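Local coordinates for peptidoglycan synthetase penicillin-binding protein 3 (Bifidobacterium adolescentis, PDB 4YE5) that is a penicillin-binding protein of the transpeptidase family that probably binds penicillin and is thought to cross-link peptidoglycan strands, at residues A[356-360]-A[384-390]; A[317-322]-A[392-397]. All coordinates share one frame; numbering follows the deposited sequence.

Contact 1 (A[356-360]-A[384-390]); sequences NEQRY and LHPSDSW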
loop_
_atom_site.group_PDB
_atom_site.type_symbol
_atom_site.label_atom_id
_atom_site.label_comp_id
_atom_site.label_asym_id
_atom_site.label_seq_id
_atom_site.Cartn_x
_atom_site.Cartn_y
_atom_site.Cartn_z
ATOM N N ASN A 356 -4.716 35.447 -1.520
ATOM C CA ASN A 356 -3.683 34.432 -1.298
ATOM C C ASN A 356 -4.086 33.427 -0.217
ATOM O O ASN A 356 -3.938 32.217 -0.388
ATOM C CB ASN A 356 -2.364 35.098 -0.869
ATOM C CG ASN A 356 -1.555 35.636 -2.045
ATOM O OD1 ASN A 356 -2.010 35.632 -3.184
ATOM N ND2 ASN A 356 -0.339 36.100 -1.760
ATOM N N GLU A 357 -4.603 33.931 0.898
ATOM C CA GLU A 357 -4.972 33.064 2.007
ATOM C C GLU A 357 -6.092 32.103 1.616
ATOM O O GLU A 357 -6.053 30.927 1.962
ATOM C CB GLU A 357 -5.379 33.880 3.239
ATOM C CG GLU A 357 -5.710 33.010 4.447
ATOM C CD GLU A 357 -6.243 33.800 5.627
ATOM O OE1 GLU A 357 -6.392 35.035 5.497
ATOM O OE2 GLU A 357 -6.515 33.182 6.683
ATOM N N GLN A 358 -7.087 32.611 0.894
ATOM C CA GLN A 358 -8.184 31.777 0.419
ATOM C C GLN A 358 -7.688 30.726 -0.567
ATOM O O GLN A 358 -8.084 29.562 -0.491
ATOM C CB GLN A 358 -9.263 32.639 -0.234
ATOM C CG GLN A 358 -9.995 33.500 0.754
ATOM C CD GLN A 358 -10.844 34.536 0.073
ATOM O OE1 GLN A 358 -10.549 34.960 -1.043
ATOM N NE2 GLN A 358 -11.913 34.955 0.741
ATOM N N ARG A 359 -6.813 31.134 -1.486
ATOM C CA ARG A 359 -6.229 30.177 -2.431
ATOM C C ARG A 359 -5.536 29.040 -1.690
ATOM O O ARG A 359 -5.828 27.874 -1.938
ATOM C CB ARG A 359 -5.266 30.870 -3.414
ATOM C CG ARG A 359 -5.951 31.921 -4.276
ATOM C CD ARG A 359 -4.966 32.812 -5.062
ATOM N NE ARG A 359 -5.683 33.921 -5.701
ATOM C CZ ARG A 359 -5.366 34.451 -6.881
ATOM N NH1 ARG A 359 -4.328 33.985 -7.562
ATOM N NH2 ARG A 359 -6.095 35.444 -7.384
ATOM N N TYR A 360 -4.630 29.381 -0.774
ATOM C CA TYR A 360 -3.903 28.366 -0.010
ATOM C C TYR A 360 -4.892 27.461 0.741
ATOM O O TYR A 360 -4.763 26.236 0.729
ATOM C CB TYR A 360 -2.952 29.025 1.002
ATOM C CG TYR A 360 -2.215 28.006 1.852
ATOM C CD1 TYR A 360 -0.980 27.497 1.452
ATOM C CD2 TYR A 360 -2.768 27.530 3.041
ATOM C CE1 TYR A 360 -0.310 26.551 2.215
ATOM C CE2 TYR A 360 -2.104 26.584 3.811
ATOM C CZ TYR A 360 -0.876 26.104 3.396
ATOM O OH TYR A 360 -0.228 25.159 4.159
ATOM N N LEU A 384 3.449 22.114 -0.796
ATOM C CA LEU A 384 2.602 23.279 -0.995
ATOM C C LEU A 384 3.130 24.372 -0.084
ATOM O O LEU A 384 2.980 24.291 1.136
ATOM C CB LEU A 384 1.150 22.962 -0.644
ATOM C CG LEU A 384 0.221 24.183 -0.670
ATOM C CD1 LEU A 384 0.082 24.768 -2.083
ATOM C CD2 LEU A 384 -1.157 23.835 -0.076
ATOM N N HIS A 385 3.760 25.389 -0.669
ATOM C CA HIS A 385 4.383 26.455 0.116
ATOM C C HIS A 385 3.361 27.388 0.748
ATOM O O HIS A 385 2.325 27.664 0.145
ATOM C CB HIS A 385 5.343 27.269 -0.756
ATOM C CG HIS A 385 6.473 26.469 -1.314
ATOM N ND1 HIS A 385 6.667 26.295 -2.670
ATOM C CD2 HIS A 385 7.457 25.770 -0.700
ATOM C CE1 HIS A 385 7.721 25.525 -2.865
ATOM N NE2 HIS A 385 8.224 25.199 -1.689
ATOM N N PRO A 386 3.652 27.875 1.973
ATOM C CA PRO A 386 2.789 28.861 2.639
ATOM C C PRO A 386 2.552 30.072 1.741
ATOM O O PRO A 386 3.455 30.476 1.006
ATOM C CB PRO A 386 3.590 29.261 3.888
ATOM C CG PRO A 386 4.993 28.743 3.662
ATOM C CD PRO A 386 4.827 27.526 2.792
ATOM N N SER A 387 1.345 30.625 1.783
ATOM C CA SER A 387 0.977 31.698 0.862
ATOM C C SER A 387 1.834 32.954 1.006
ATOM O O SER A 387 2.052 33.667 0.033
ATOM C CB SER A 387 -0.513 32.043 0.972
ATOM O OG SER A 387 -0.845 32.479 2.275
ATOM N N ASP A 388 2.337 33.237 2.201
ATOM C CA ASP A 388 3.179 34.425 2.329
ATOM C C ASP A 388 4.551 34.263 1.659
ATOM O O ASP A 388 5.279 35.234 1.504
ATOM C CB ASP A 388 3.296 34.918 3.783
ATOM C CG ASP A 388 3.740 33.833 4.748
ATOM O OD1 ASP A 388 4.254 32.786 4.291
ATOM O OD2 ASP A 388 3.575 34.037 5.973
ATOM N N SER A 389 4.890 33.046 1.243
ATOM C CA SER A 389 6.137 32.821 0.509
ATOM C C SER A 389 5.938 32.908 -1.000
ATOM O O SER A 389 6.904 32.835 -1.752
ATOM C CB SER A 389 6.738 31.452 0.839
ATOM O OG SER A 389 6.078 30.420 0.117
ATOM N N TRP A 390 4.689 33.023 -1.447
ATOM C CA TRP A 390 4.396 33.074 -2.881
ATOM C C TRP A 390 4.847 34.409 -3.438
ATOM O O TRP A 390 4.847 35.410 -2.728
ATOM C CB TRP A 390 2.890 32.943 -3.134
ATOM C CG TRP A 390 2.290 31.620 -2.734
ATOM C CD1 TRP A 390 2.952 30.494 -2.338
ATOM C CD2 TRP A 390 0.895 31.301 -2.694
ATOM N NE1 TRP A 390 2.048 29.486 -2.053
ATOM C CE2 TRP A 390 0.782 29.961 -2.261
ATOM C CE3 TRP A 390 -0.267 32.021 -2.978
ATOM C CZ2 TRP A 390 -0.456 29.325 -2.110
ATOM C CZ3 TRP A 390 -1.492 31.390 -2.828
ATOM C CH2 TRP A 390 -1.575 30.058 -2.392
HETATM O O HOH W 1 1.385 22.562 3.255
#

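Contact 2 (A[317-322]-A[392-397]); sequences VEGQTY and RRTRNT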
loop_
_atom_site.group_PDB
_atom_site.type_symbol
_atom_site.label_atom_id
_atom_site.label_comp_id
_atom_site.label_asym_id
_atom_site.label_seq_id
_atom_site.Cartn_x
_atom_site.Cartn_y
_atom_site.Cartn_z
ATOM N N VAL A 317 -1.131 40.472 -15.663
ATOM C CA VAL A 317 -1.503 40.963 -14.348
ATOM C C VAL A 317 -0.243 41.267 -13.563
ATOM O O VAL A 317 0.646 40.419 -13.460
ATOM C CB VAL A 317 -2.345 39.922 -13.582
ATOM C CG1 VAL A 317 -2.340 40.219 -12.091
ATOM C CG2 VAL A 317 -3.763 39.889 -14.123
ATOM N N GLU A 318 -0.162 42.480 -13.026
ATOM C CA GLU A 318 1.003 42.910 -12.252
ATOM C C GLU A 318 2.327 42.573 -12.937
ATOM O O GLU A 318 3.226 42.000 -12.318
ATOM C CB GLU A 318 0.980 42.272 -10.867
ATOM C CG GLU A 318 -0.254 42.599 -10.058
ATOM C CD GLU A 318 -0.206 41.972 -8.683
ATOM O OE1 GLU A 318 0.863 42.044 -8.035
ATOM O OE2 GLU A 318 -1.228 41.395 -8.255
ATOM N N GLY A 319 2.427 42.904 -14.221
ATOM C CA GLY A 319 3.633 42.645 -14.987
ATOM C C GLY A 319 3.848 41.192 -15.371
ATOM O O GLY A 319 4.855 40.851 -15.988
ATOM N N GLN A 320 2.910 40.323 -15.012
ATOM C CA GLN A 320 3.047 38.908 -15.346
ATOM C C GLN A 320 2.065 38.508 -16.439
ATOM O O GLN A 320 0.887 38.855 -16.375
ATOM C CB GLN A 320 2.838 38.031 -14.106
ATOM C CG GLN A 320 3.889 38.222 -13.030
ATOM C CD GLN A 320 5.291 37.916 -13.527
ATOM O OE1 GLN A 320 5.512 36.930 -14.238
ATOM N NE2 GLN A 320 6.245 38.767 -13.162
ATOM N N THR A 321 2.550 37.776 -17.438
ATOM C CA THR A 321 1.703 37.362 -18.550
ATOM C C THR A 321 1.394 35.876 -18.499
ATOM O O THR A 321 2.293 35.046 -18.329
ATOM C CB THR A 321 2.321 37.748 -19.907
ATOM O OG1 THR A 321 2.274 39.173 -20.050
ATOM C CG2 THR A 321 1.551 37.110 -21.059
ATOM N N TYR A 322 0.110 35.547 -18.616
ATOM C CA TYR A 322 -0.331 34.152 -18.594
ATOM C C TYR A 322 -0.974 33.761 -19.917
ATOM O O TYR A 322 -1.701 34.552 -20.520
ATOM C CB TYR A 322 -1.296 33.906 -17.427
ATOM C CG TYR A 322 -0.724 34.343 -16.104
ATOM C CD1 TYR A 322 0.026 33.464 -15.323
ATOM C CD2 TYR A 322 -0.906 35.647 -15.647
ATOM C CE1 TYR A 322 0.557 33.863 -14.115
ATOM C CE2 TYR A 322 -0.380 36.061 -14.437
ATOM C CZ TYR A 322 0.353 35.171 -13.675
ATOM O OH TYR A 322 0.883 35.594 -12.474
ATOM N N ARG A 392 4.400 37.145 -7.021
ATOM C CA ARG A 392 3.278 37.615 -7.831
ATOM C C ARG A 392 2.861 36.660 -8.951
ATOM O O ARG A 392 1.732 36.725 -9.437
ATOM C CB ARG A 392 3.535 39.020 -8.391
ATOM C CG ARG A 392 3.520 40.120 -7.337
ATOM C CD ARG A 392 2.551 39.819 -6.186
ATOM N NE ARG A 392 1.176 40.237 -6.461
ATOM C CZ ARG A 392 0.188 40.195 -5.568
ATOM N NH1 ARG A 392 -1.035 40.593 -5.902
ATOM N NH2 ARG A 392 0.419 39.748 -4.339
ATOM N N ARG A 393 3.762 35.776 -9.361
ATOM C CA ARG A 393 3.410 34.781 -10.372
ATOM C C ARG A 393 2.834 33.486 -9.776
ATOM O O ARG A 393 1.771 33.011 -10.191
ATOM C CB ARG A 393 4.605 34.471 -11.277
ATOM C CG ARG A 393 4.248 33.507 -12.399
ATOM C CD ARG A 393 5.238 33.515 -13.556
ATOM N NE ARG A 393 4.635 32.867 -14.717
ATOM C CZ ARG A 393 4.033 33.519 -15.709
ATOM N NH1 ARG A 393 3.975 34.843 -15.700
ATOM N NH2 ARG A 393 3.495 32.845 -16.720
ATOM N N THR A 394 3.532 32.912 -8.802
ATOM C CA THR A 394 3.116 31.629 -8.243
ATOM C C THR A 394 1.771 31.726 -7.525
ATOM O O THR A 394 1.074 30.733 -7.403
ATOM C CB THR A 394 4.174 31.035 -7.288
ATOM O OG1 THR A 394 4.339 31.899 -6.154
ATOM C CG2 THR A 394 5.521 30.872 -8.011
ATOM N N ARG A 395 1.401 32.922 -7.059
ATOM C CA ARG A 395 0.082 33.099 -6.442
ATOM C C ARG A 395 -1.013 32.822 -7.472
ATOM O O ARG A 395 -2.138 32.481 -7.113
ATOM C CB ARG A 395 -0.083 34.512 -5.852
ATOM C CG ARG A 395 -0.262 35.602 -6.902
ATOM C CD ARG A 395 -0.538 36.967 -6.282
ATOM N NE ARG A 395 -1.754 36.992 -5.468
ATOM C CZ ARG A 395 -2.956 37.346 -5.916
ATOM N NH1 ARG A 395 -4.001 37.343 -5.094
ATOM N NH2 ARG A 395 -3.116 37.705 -7.184
ATOM N N ASN A 396 -0.673 32.954 -8.754
ATOM C CA ASN A 396 -1.622 32.682 -9.840
ATOM C C ASN A 396 -1.534 31.280 -10.438
ATOM O O ASN A 396 -2.560 30.634 -10.706
ATOM C CB ASN A 396 -1.482 33.746 -10.934
ATOM C CG ASN A 396 -2.194 35.026 -10.574
ATOM O OD1 ASN A 396 -3.361 34.998 -10.171
ATOM N ND2 ASN A 396 -1.496 36.160 -10.687
ATOM N N THR A 397 -0.314 30.791 -10.639
ATOM C CA THR A 397 -0.125 29.431 -11.159
ATOM C C THR A 397 -0.725 28.380 -10.218
ATOM O O THR A 397 -1.119 27.295 -10.650
ATOM C CB THR A 397 1.368 29.099 -11.402
ATOM O OG1 THR A 397 2.077 29.152 -10.162
ATOM C CG2 THR A 397 2.007 30.097 -12.386
HETATM O O HOH W 2 0.351 38.226 -11.865
#

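Contact 1 (A[356-360]-A[384-390])
Tyr360 and Trp390 meet where the first turn of helix 356-365 packs against a loop with a short 3-10 turn (387-389), on the surface of the penicillin-binding transpeptidase domain. The outer benzo atoms of the indole pack against the first turn of the helix: CH2 of Trp390 lies 3.5 Å from N of Tyr360 and 3.8 Å from its CB, while CZ3 touches the carbonyl oxygen of Asn356 and, in the ring plane, CB of Arg359. The Asn356 side chain runs antiparallel alongside the indole, its amide plane turned 64° from the ring and its CG near CE3. Ser387 fits beside this group, with its CB 3.7 Å from O of Asn356 and also against CB of Tyr360.

From there the tyrosine ring extends along the loop. With CG anti to the backbone N (chi1 178°), it is carried out to Leu384, whose CD2 packs 3.7 Å from Tyr360 CE1. His385 O lies at the ring edge, near its plane, 3.5 Å from CE1 of Tyr360. No direct hydrogen bond joins the two segments; a water bridges them instead, 3.2 Å from Tyr360 OH, and donates to O of Leu384.

Behind this first shell, the loop folds back on itself to place the indole. Ser387 CA sits 3.5 Å above the centre of one indole face, so the 3-10 turn backs the ring. On the helix side, OD1 of Asn356 accepts a hydrogen bond from Arg395, and Arg359 turns its guanidinium away from the loop, NH1 donating to O of Arg395 and to OD1 of Asn396. A bent hydrogen bond, 133° at the hydrogen, further restrains the indole, running from Trp390 NE1 to His385 O with the donor above the carbonyl plane.

Contact 2 (A[317-322]-A[392-397])
Gln320 and Arg393 bring the two backbones nearest, their CA atoms 6.5 Å apart, where a type I' turn running from Val317 to Gln320 comes up beside the residues leading into helix 394-397. Arg393 does most of the gripping. Its CG is anti to the backbone N (chi1 -176°) and the chain stays extended as far as NE, which carries the guanidinium along the hairpin. There NH1 and NH2 both donate, end-on, to the carbonyl O of Thr321, the NH2 bond measuring 3.0 Å, and both come from the same face of that carbonyl. NH1 also reaches OE1 of Gln320 at 3.0 Å, in the plane of the amide carbonyl and on a lone pair. The side chain of Gln320 is bent at chi2 to present this oxygen.

Held flat by these three bonds, the guanidinium lies on the ring of Tyr322 in a cation-pi stack, centres 4.5 Å apart and planes at 14°. This seam fastens the two-stranded antiparallel hairpin 314-317/320-323, within the transpeptidase domain, to the short helix. Asn396 approaches the hydroxyl end of the same ring, its amide nearly perpendicular to it and its CB 3.6 Å from CZ of Tyr322, while its OD1 accepts a hydrogen bond from Arg359 NH1. Beside it a water, in the ring plane and 2.8 Å from Tyr322 OH, donates to O of Val317 at 2.7 Å and, over a longer distance, to O of Arg392.

At the tip of the turn, the carboxylate of Glu318 forms a salt bridge with the edge of the Arg392 guanidinium, OE1 pairing with NE and OE2 with NH1; the modelled separations are very short and their exact values doubtful. One face of that guanidinium is backed by Arg395, whose CD stands 3.4 Å above its centre.

In the fold
The loop 384-390 of contact 1 leads, two residues on, into 392-397 of contact 2, and the centres of the contacts are 14 Å apart. Arg395 makes the join, its NE 2.7 Å from Asn356 OD1 and its O 2.7 Å from Arg359 NH1, both probable hydrogen bonds, while its CA packs 3.6 Å from Trp390 CE3. Along the chain, contact 1 is nested inside the loop closed by contact 2. Neither includes Ser287 or Lys290, which form an SxxK pattern consistent with the transpeptidase active site. A glycerol, probably from crystallisation, lies about 4 Å from the side chain of His385.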